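Local coordinates for protein malate dehydrogenase (Entamoeba histolytica, PDB 3I0P) that probably catalyses the reversible, NAD-dependent oxidation of malate to oxaloacetate, at residues A[186-192]-A[204-208]. Sequence-based numbering, arbitrary orientation.
Sequences ISPTGRF and KSWAS. With NAD (nicotinamide-adenine-dinucleotide), chain B.
A water bridges Ser187 and Trp206 in the wall of the NAD pocket of this malate/L-lactate dehydrogenase fold. It accepts from Ser187 N at 2.7 Å. It can donate to Trp206 O at 3.1 Å, though other acceptors compete for its protons. No direct hydrogen bond links 186-192 to 204-208, so side-chain packing around the Trp206 indole does the rest. The centre is a cation-pi contact. Arg191, in the first turn of helix 189-197, lies over the six-membered ring. The guanidinium stands on edge there, its plane 90° from the indole, and Arg191 NH1 comes 3.5 Å from Trp206 CZ2. A bend at chi3 (-60°) turns the guanidinium so that NH1 meets the ring while NH2 faces the cofactor. Arg191 NH2 donates to NAD O2N on the nicotinamide-side phosphate at 2.9 Å, and the bond is fairly straight at 163°. Trp206 thus backs a first-shell arginine, whose charge probably offsets part of the pyrophosphate charge. His245 and Lys246 of the second subunit also bind this NAD.

Ser187 shares the same indole face. Ser187 CB makes a CH-pi contact over the five-membered ring of Trp206, 4.2 Å from its centroid. Its OG donates to Pro188 O, and Pro188 itself packs on the cofactor. The Ile186 and Trp206 side chains cross at about a right angle, with Ile186 CG2 3.6 Å from Trp206 CD1. Nearby, Trp206 NE1 donates to Val241 O of the second subunit, which ties the indole to the dimer interface. Phe192 approaches the indole edge on the benzo side, Phe192 CE1 lying 3.8 Å from Trp206 CE3. Leu221 of helix 218-224 and Leu232 of strand 230-232 also pack on Phe192. At the start of strand 207-209, Ala207 CB sits 3.7 Å from Phe192 CZ.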
loop_
_atom_site.group_PDB
_atom_site.type_symbol
_atom_site.label_atom_id
_atom_site.label_comp_id
_atom_site.label_asym_id
_atom_site.label_seq_id
_atom_site.Cartn_x
_atom_site.Cartn_y
_atom_site.Cartn_z
ATOM N N ILE A 186 4.487 9.754 -7.437
ATOM C CA ILE A 186 3.715 9.744 -8.685
ATOM C C ILE A 186 4.579 9.221 -9.841
ATOM O O ILE A 186 4.168 8.326 -10.577
ATOM C CB ILE A 186 3.109 11.142 -9.038
ATOM C CG1 ILE A 186 2.199 11.639 -7.902
ATOM C CG2 ILE A 186 2.354 11.075 -10.377
ATOM C CD1 ILE A 186 1.583 13.021 -8.115
ATOM N N SER A 187 5.782 9.781 -9.968
ATOM C CA SER A 187 6.741 9.377 -10.986
ATOM C C SER A 187 8.058 8.894 -10.369
ATOM O O SER A 187 8.460 9.377 -9.303
ATOM C CB SER A 187 7.008 10.543 -11.947
ATOM O OG SER A 187 8.103 10.278 -12.809
ATOM N N PRO A 188 8.710 7.908 -11.023
ATOM C CA PRO A 188 10.116 7.571 -10.752
ATOM C C PRO A 188 11.091 8.491 -11.513
ATOM O O PRO A 188 10.679 9.216 -12.422
ATOM C CB PRO A 188 10.229 6.123 -11.246
ATOM C CG PRO A 188 9.180 6.000 -12.286
ATOM C CD PRO A 188 8.052 6.879 -11.855
ATOM N N THR A 189 12.367 8.473 -11.129
ATOM C CA THR A 189 13.378 9.307 -11.792
ATOM C C THR A 189 13.603 8.858 -13.243
ATOM O O THR A 189 13.836 9.685 -14.124
ATOM C CB THR A 189 14.728 9.269 -11.060
ATOM O OG1 THR A 189 15.252 7.939 -11.113
ATOM C CG2 THR A 189 14.582 9.693 -9.614
ATOM N N GLY A 190 13.524 7.549 -13.481
ATOM C CA GLY A 190 13.715 6.967 -14.808
ATOM C C GLY A 190 12.781 7.486 -15.884
ATOM O O GLY A 190 13.160 7.563 -17.054
ATOM N N ARG A 191 11.558 7.842 -15.495
ATOM C CA ARG A 191 10.603 8.453 -16.418
ATOM C C ARG A 191 11.107 9.834 -16.868
ATOM O O ARG A 191 10.858 10.263 -17.998
ATOM C CB ARG A 191 9.217 8.558 -15.776
ATOM C CG ARG A 191 8.068 8.675 -16.765
ATOM C CD ARG A 191 6.750 8.968 -16.067
ATOM N NE ARG A 191 6.374 7.928 -15.110
ATOM C CZ ARG A 191 5.273 7.946 -14.358
ATOM N NH1 ARG A 191 4.412 8.958 -14.436
ATOM N NH2 ARG A 191 5.029 6.943 -13.522
ATOM N N PHE A 192 11.825 10.515 -15.977
ATOM C CA PHE A 192 12.449 11.796 -16.293
ATOM C C PHE A 192 13.608 11.643 -17.299
ATOM O O PHE A 192 13.687 12.397 -18.267
ATOM C CB PHE A 192 12.880 12.524 -15.010
ATOM C CG PHE A 192 11.771 13.315 -14.354
ATOM C CD1 PHE A 192 10.717 12.674 -13.713
ATOM C CD2 PHE A 192 11.786 14.703 -14.377
ATOM C CE1 PHE A 192 9.690 13.408 -13.118
ATOM C CE2 PHE A 192 10.767 15.444 -13.784
ATOM C CZ PHE A 192 9.718 14.795 -13.153
ATOM N N LYS A 204 3.045 18.614 -14.419
ATOM C CA LYS A 204 3.307 19.604 -13.403
ATOM C C LYS A 204 3.268 19.068 -12.007
ATOM O O LYS A 204 3.831 19.650 -11.117
ATOM C CB LYS A 204 2.263 20.688 -13.498
ATOM N N SER A 205 2.582 17.952 -11.825
ATOM C CA SER A 205 2.419 17.348 -10.526
ATOM C C SER A 205 3.590 16.492 -10.098
ATOM O O SER A 205 3.748 16.251 -8.943
ATOM C CB SER A 205 1.126 16.534 -10.452
ATOM O OG SER A 205 1.044 15.590 -11.484
ATOM N N TRP A 206 4.409 16.047 -11.027
ATOM C CA TRP A 206 5.468 15.122 -10.699
ATOM C C TRP A 206 6.588 15.658 -9.817
ATOM O O TRP A 206 7.066 14.997 -8.941
ATOM C CB TRP A 206 6.037 14.509 -11.959
ATOM C CG TRP A 206 5.040 13.850 -12.769
ATOM C CD1 TRP A 206 3.777 13.632 -12.448
ATOM C CD2 TRP A 206 5.221 13.309 -14.055
ATOM N NE1 TRP A 206 3.135 12.996 -13.442
ATOM C CE2 TRP A 206 4.013 12.780 -14.449
ATOM C CE3 TRP A 206 6.300 13.217 -14.917
ATOM C CZ2 TRP A 206 3.846 12.182 -15.653
ATOM C CZ3 TRP A 206 6.132 12.609 -16.087
ATOM C CH2 TRP A 206 4.925 12.111 -16.457
ATOM N N ALA A 207 7.011 16.870 -10.055
ATOM C CA ALA A 207 8.194 17.395 -9.376
ATOM C C ALA A 207 8.155 18.909 -9.182
ATOM O O ALA A 207 7.310 19.603 -9.747
ATOM C CB ALA A 207 9.447 16.987 -10.126
ATOM N N SER A 208 9.077 19.408 -8.363
ATOM C CA SER A 208 9.170 20.826 -8.058
ATOM C C SER A 208 10.613 21.237 -7.791
ATOM O O SER A 208 11.426 20.424 -7.334
ATOM C CB SER A 208 8.287 21.181 -6.858
ATOM O OG SER A 208 6.914 21.167 -7.211
HETATM P PA NAD B . 3.443 3.281 -13.444
HETATM O O1A NAD B . 3.916 2.961 -14.841
HETATM O O2A NAD B . 2.931 4.657 -13.161
HETATM O O5B NAD B . 2.302 2.201 -13.098
HETATM C C5B NAD B . 2.551 0.800 -13.311
HETATM C C4B NAD B . 1.514 -0.092 -12.615
HETATM O O4B NAD B . 0.193 0.459 -12.692
HETATM C C3B NAD B . 1.406 -1.461 -13.255
HETATM O O3B NAD B . 1.043 -2.409 -12.237
HETATM C C2B NAD B . 0.278 -1.306 -14.251
HETATM O O2B NAD B . -0.361 -2.553 -14.522
HETATM C C1B NAD B . -0.651 -0.367 -13.509
HETATM N N9A NAD B . -1.509 0.488 -14.380
HETATM C C8A NAD B . -1.103 1.419 -15.255
HETATM N N7A NAD B . -2.195 1.986 -15.812
HETATM C C5A NAD B . -3.292 1.408 -15.270
HETATM C C6A NAD B . -4.671 1.569 -15.437
HETATM N N6A NAD B . -5.171 2.471 -16.316
HETATM N N1A NAD B . -5.528 0.802 -14.720
HETATM C C2A NAD B . -5.068 -0.104 -13.847
HETATM N N3A NAD B . -3.752 -0.274 -13.663
HETATM C C4A NAD B . -2.847 0.467 -14.363
HETATM O O3 NAD B . 4.573 2.882 -12.343
HETATM P PN NAD B . 6.013 3.587 -12.063
HETATM O O1N NAD B . 5.954 4.185 -10.677
HETATM O O2N NAD B . 6.429 4.430 -13.243
HETATM O O5D NAD B . 7.029 2.349 -12.005
HETATM C C5D NAD B . 7.533 1.752 -13.204
HETATM C C4D NAD B . 8.595 0.708 -12.872
HETATM O O4D NAD B . 9.723 1.323 -12.243
HETATM C C3D NAD B . 8.084 -0.348 -11.900
HETATM O O3D NAD B . 8.288 -1.635 -12.499
HETATM C C2D NAD B . 8.897 -0.151 -10.620
HETATM O O2D NAD B . 9.240 -1.353 -9.908
HETATM C C1D NAD B . 10.153 0.500 -11.153
HETATM N N1N NAD B . 10.862 1.252 -10.120
HETATM C C2N NAD B . 11.961 0.694 -9.565
HETATM C C3N NAD B . 12.672 1.376 -8.574
HETATM C C7N NAD B . 13.895 0.772 -7.943
HETATM O O7N NAD B . 14.491 1.406 -7.081
HETATM N N7N NAD B . 14.303 -0.434 -8.333
HETATM C C4N NAD B . 12.232 2.640 -8.168
HETATM C C5N NAD B . 11.087 3.189 -8.753
HETATM C C6N NAD B . 10.415 2.468 -9.739
HETATM O O HOH W 1 6.435 12.019 -8.545
#